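Local coordinates for DUF3863 domain-containing protein (Parabacteroides distasonis, PDB 3LM3), which is of unknown function but is probably a glycoside hydrolase or carbohydrate deacetylase, at residues Thr196-Gln204 with Arg389-Pro397. Sequence-based numbering, arbitrary orientation. Where two conformers were deposited one is given.
Sequences TEHFCKPAQ and RYDLQAHEP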
loop_
_atom_site.group_PDB
_atom_site.type_symbol
_atom_site.label_atom_id
_atom_site.label_comp_id
_atom_site.label_asym_id
_atom_site.label_seq_id
_atom_site.Cartn_x
_atom_site.Cartn_y
_atom_site.Cartn_z
ATOM N N THR A 196 13.890 -7.013 11.747
ATOM C CA THR A 196 14.119 -6.100 12.852
ATOM C C THR A 196 15.057 -4.940 12.459
ATOM O O THR A 196 15.028 -3.876 13.089
ATOM C CB THR A 196 14.687 -6.860 14.073
ATOM O OG1 THR A 196 15.822 -7.609 13.692
ATOM C CG2 THR A 196 13.628 -7.815 14.671
ATOM N N GLU A 197 15.822 -5.118 11.388
ATOM C CA GLU A 197 16.695 -4.063 10.893
ATOM C C GLU A 197 15.974 -2.900 10.232
ATOM O O GLU A 197 16.438 -1.777 10.315
ATOM C CB GLU A 197 17.706 -4.615 9.891
ATOM C CG GLU A 197 18.685 -5.606 10.500
ATOM C CD GLU A 197 19.665 -6.186 9.504
ATOM O OE1 GLU A 197 19.752 -5.685 8.342
ATOM O OE2 GLU A 197 20.318 -7.182 9.867
ATOM N N HIS A 198 14.884 -3.171 9.502
ATOM C CA HIS A 198 14.290 -2.178 8.635
ATOM C C HIS A 198 12.961 -2.696 8.090
ATOM O O HIS A 198 12.901 -3.810 7.544
ATOM C CB HIS A 198 15.229 -1.870 7.469
ATOM C CG HIS A 198 14.932 -0.574 6.780
ATOM N ND1 HIS A 198 13.779 -0.332 6.047
ATOM C CD2 HIS A 198 15.668 0.565 6.704
ATOM C CE1 HIS A 198 13.829 0.901 5.571
ATOM N NE2 HIS A 198 14.978 1.454 5.934
ATOM N N PHE A 199 11.927 -1.868 8.243
ATOM C CA PHE A 199 10.575 -2.225 7.831
ATOM C C PHE A 199 10.440 -2.540 6.329
ATOM O O PHE A 199 9.502 -3.230 5.931
ATOM C CB PHE A 199 9.540 -1.160 8.285
ATOM C CG PHE A 199 9.489 0.089 7.437
ATOM C CD1 PHE A 199 10.548 0.963 7.381
ATOM C CD2 PHE A 199 8.314 0.437 6.780
ATOM C CE1 PHE A 199 10.468 2.129 6.623
ATOM C CE2 PHE A 199 8.220 1.616 6.042
ATOM C CZ PHE A 199 9.310 2.446 5.928
ATOM N N CYS A 200 11.352 -2.027 5.488
ATOM C CA CYS A 200 11.334 -2.289 4.049
ATOM C C CYS A 200 12.106 -3.552 3.642
ATOM O O CYS A 200 12.042 -3.984 2.468
ATOM C CB CYS A 200 11.964 -1.125 3.305
ATOM S SG CYS A 200 10.929 0.357 3.248
ATOM N N LYS A 201 12.868 -4.130 4.576
ATOM C CA LYS A 201 13.744 -5.269 4.310
ATOM C C LYS A 201 13.053 -6.565 4.730
ATOM O O LYS A 201 12.640 -6.691 5.894
ATOM C CB LYS A 201 15.053 -5.118 5.117
ATOM C CG LYS A 201 15.953 -6.311 5.005
ATOM C CD LYS A 201 17.330 -6.108 5.684
ATOM C CE LYS A 201 17.940 -7.465 6.043
ATOM N NZ LYS A 201 19.437 -7.321 6.176
ATOM N N PRO A 202 12.942 -7.551 3.848
ATOM C CA PRO A 202 12.523 -8.864 4.336
ATOM C C PRO A 202 13.467 -9.455 5.405
ATOM O O PRO A 202 14.685 -9.390 5.267
ATOM C CB PRO A 202 12.521 -9.734 3.076
ATOM C CG PRO A 202 12.322 -8.736 1.927
ATOM C CD PRO A 202 13.120 -7.533 2.392
ATOM N N ALA A 203 12.899 -10.004 6.474
ATOM C CA ALA A 203 13.686 -10.774 7.434
ATOM C C ALA A 203 14.471 -11.850 6.690
ATOM O O ALA A 203 13.938 -12.574 5.850
ATOM C CB ALA A 203 12.761 -11.388 8.505
ATOM N N GLN A 204 15.753 -11.963 7.012
ATOM C CA GLN A 204 16.623 -12.918 6.349
ATOM C C GLN A 204 16.584 -14.305 6.999
ATOM O O GLN A 204 16.920 -15.298 6.366
ATOM C CB GLN A 204 18.071 -12.401 6.335
ATOM C CG GLN A 204 18.210 -11.069 5.544
ATOM C CD GLN A 204 17.824 -11.208 4.092
ATOM O OE1 GLN A 204 18.508 -11.885 3.326
ATOM N NE2 GLN A 204 16.715 -10.580 3.704
ATOM N N ARG A 389 19.599 -4.748 -2.747
ATOM C CA ARG A 389 19.928 -5.943 -1.984
ATOM C C ARG A 389 19.426 -5.877 -0.561
ATOM O O ARG A 389 19.513 -4.867 0.088
ATOM C CB ARG A 389 21.450 -6.128 -1.981
ATOM C CG ARG A 389 21.977 -6.539 -3.321
ATOM C CD ARG A 389 23.469 -6.727 -3.302
ATOM N NE ARG A 389 23.846 -7.895 -2.526
ATOM C CZ ARG A 389 24.990 -8.527 -2.669
ATOM N NH1 ARG A 389 25.884 -8.117 -3.573
ATOM N NH2 ARG A 389 25.231 -9.580 -1.920
ATOM N N TYR A 390 18.896 -6.993 -0.085
ATOM C CA TYR A 390 18.403 -7.113 1.271
ATOM C C TYR A 390 19.333 -7.912 2.168
ATOM O O TYR A 390 19.169 -7.885 3.380
ATOM C CB TYR A 390 17.034 -7.786 1.249
ATOM C CG TYR A 390 16.010 -7.073 0.414
ATOM C CD1 TYR A 390 15.825 -5.713 0.524
ATOM C CD2 TYR A 390 15.149 -7.790 -0.427
ATOM C CE1 TYR A 390 14.853 -5.057 -0.226
ATOM C CE2 TYR A 390 14.169 -7.153 -1.168
ATOM C CZ TYR A 390 14.040 -5.781 -1.084
ATOM O OH TYR A 390 13.046 -5.133 -1.798
ATOM N N ASP A 391 20.271 -8.634 1.579
ATOM C CA ASP A 391 21.229 -9.403 2.381
ATOM C C ASP A 391 22.217 -8.493 3.102
ATOM O O ASP A 391 22.749 -8.854 4.165
ATOM C CB ASP A 391 21.898 -10.495 1.532
ATOM C CG ASP A 391 22.738 -9.948 0.395
ATOM O OD1 ASP A 391 22.460 -8.871 -0.148
ATOM O OD2 ASP A 391 23.694 -10.647 0.019
ATOM N N LEU A 392 22.445 -7.313 2.566
ATOM C CA LEU A 392 23.227 -6.280 3.207
ATOM C C LEU A 392 22.535 -5.781 4.487
ATOM O O LEU A 392 21.303 -5.674 4.549
ATOM C CB LEU A 392 23.452 -5.106 2.229
ATOM C CG LEU A 392 24.163 -5.428 0.912
ATOM C CD1 LEU A 392 24.211 -4.214 -0.012
ATOM C CD2 LEU A 392 25.580 -5.949 1.198
ATOM N N GLN A 393 23.307 -5.469 5.517
ATOM C CA GLN A 393 22.747 -4.874 6.730
ATOM C C GLN A 393 22.027 -3.573 6.394
ATOM O O GLN A 393 22.513 -2.787 5.584
ATOM C CB GLN A 393 23.828 -4.618 7.813
ATOM C CG GLN A 393 23.248 -4.112 9.127
ATOM C CD GLN A 393 24.224 -4.064 10.291
ATOM O OE1 GLN A 393 25.401 -4.372 10.151
ATOM N NE2 GLN A 393 23.718 -3.674 11.460
ATOM N N ALA A 394 20.851 -3.370 6.984
ATOM C CA ALA A 394 20.110 -2.140 6.846
ATOM C C ALA A 394 19.916 -1.493 8.214
ATOM O O ALA A 394 20.057 -2.139 9.263
ATOM C CB ALA A 394 18.726 -2.422 6.164
ATOM N N HIS A 395 19.642 -0.199 8.180
ATOM C CA HIS A 395 19.446 0.662 9.357
ATOM C C HIS A 395 18.325 1.650 9.120
ATOM O O HIS A 395 18.334 2.285 8.050
ATOM C CB HIS A 395 20.705 1.508 9.608
ATOM C CG HIS A 395 21.953 0.704 9.738
ATOM N ND1 HIS A 395 22.802 0.460 8.675
ATOM C CD2 HIS A 395 22.481 0.065 10.802
ATOM C CE1 HIS A 395 23.800 -0.298 9.088
ATOM N NE2 HIS A 395 23.632 -0.548 10.372
ATOM N N GLU A 396 17.459 1.882 10.097
ATOM C CA GLU A 396 16.467 2.926 10.021
ATOM C C GLU A 396 16.976 4.183 10.709
ATOM O O GLU A 396 17.925 4.121 11.511
ATOM C CB GLU A 396 15.167 2.456 10.712
ATOM C CG GLU A 396 14.439 1.295 10.071
ATOM C CD GLU A 396 13.315 0.784 10.935
ATOM O OE1 GLU A 396 13.259 1.094 12.161
ATOM O OE2 GLU A 396 12.420 0.126 10.364
ATOM N N PRO A 397 16.317 5.312 10.442
ATOM C CA PRO A 397 16.665 6.532 11.204
ATOM C C PRO A 397 16.526 6.371 12.707
ATOM O O PRO A 397 15.645 5.664 13.185
ATOM C CB PRO A 397 15.686 7.570 10.652
ATOM C CG PRO A 397 15.304 7.054 9.337
ATOM C CD PRO A 397 15.287 5.577 9.424
HETATM O O HOH W 1 17.443 -0.158 12.273
HETATM O O HOH W 2 16.457 3.989 6.046
HETATM O O HOH W 3 21.402 -9.520 6.405
#
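E197, in a loop that makes a type I beta turn from H198 to K201, meets the A394 backbone of the irregular chain that follows strand 383-389, an edge strand of the antiparallel sheet. The contact thus ties a loop of the DUF3863 region to the DUF3864 region. Through the extended E197 side chain, OE1 accepts from A394 N (2.9 Å, nearly straight at 170°) and forms a salt bridge with K201 NZ (2.7 Å), from opposite faces of the carboxylate plane, which fixes the turn of the carboxylate. H198 suits its place by using both ring nitrogens and a face: ND1 accepts C200 N in the ring plane, water 2 joins NE2 to H395 O, and E396 CG lies over one face in a CH-pi contact, 4.0 Å from the ring centroid. At F199 the backbone N donates to E396 OE2 (3.0 Å), on the anti side of a carboxylate that also takes A154 N and a salt bridge from R120. K201, its CG anti to the backbone N (chi1 174°), stretches past A394 CB, and water 3 links its ammonium to D391 O. The E197 carboxylate probably balances its charge, while the carbonyls of L392 (NZ to O 3.0 Å) and, weakly, Y390 take its N-H groups. P202 offers a compact, apolar ring to Y390, whose hydroxyl bonds G186 O; in a CH-pi contact, P202 CD sits 3.4 Å above the centre of the tyrosine ring.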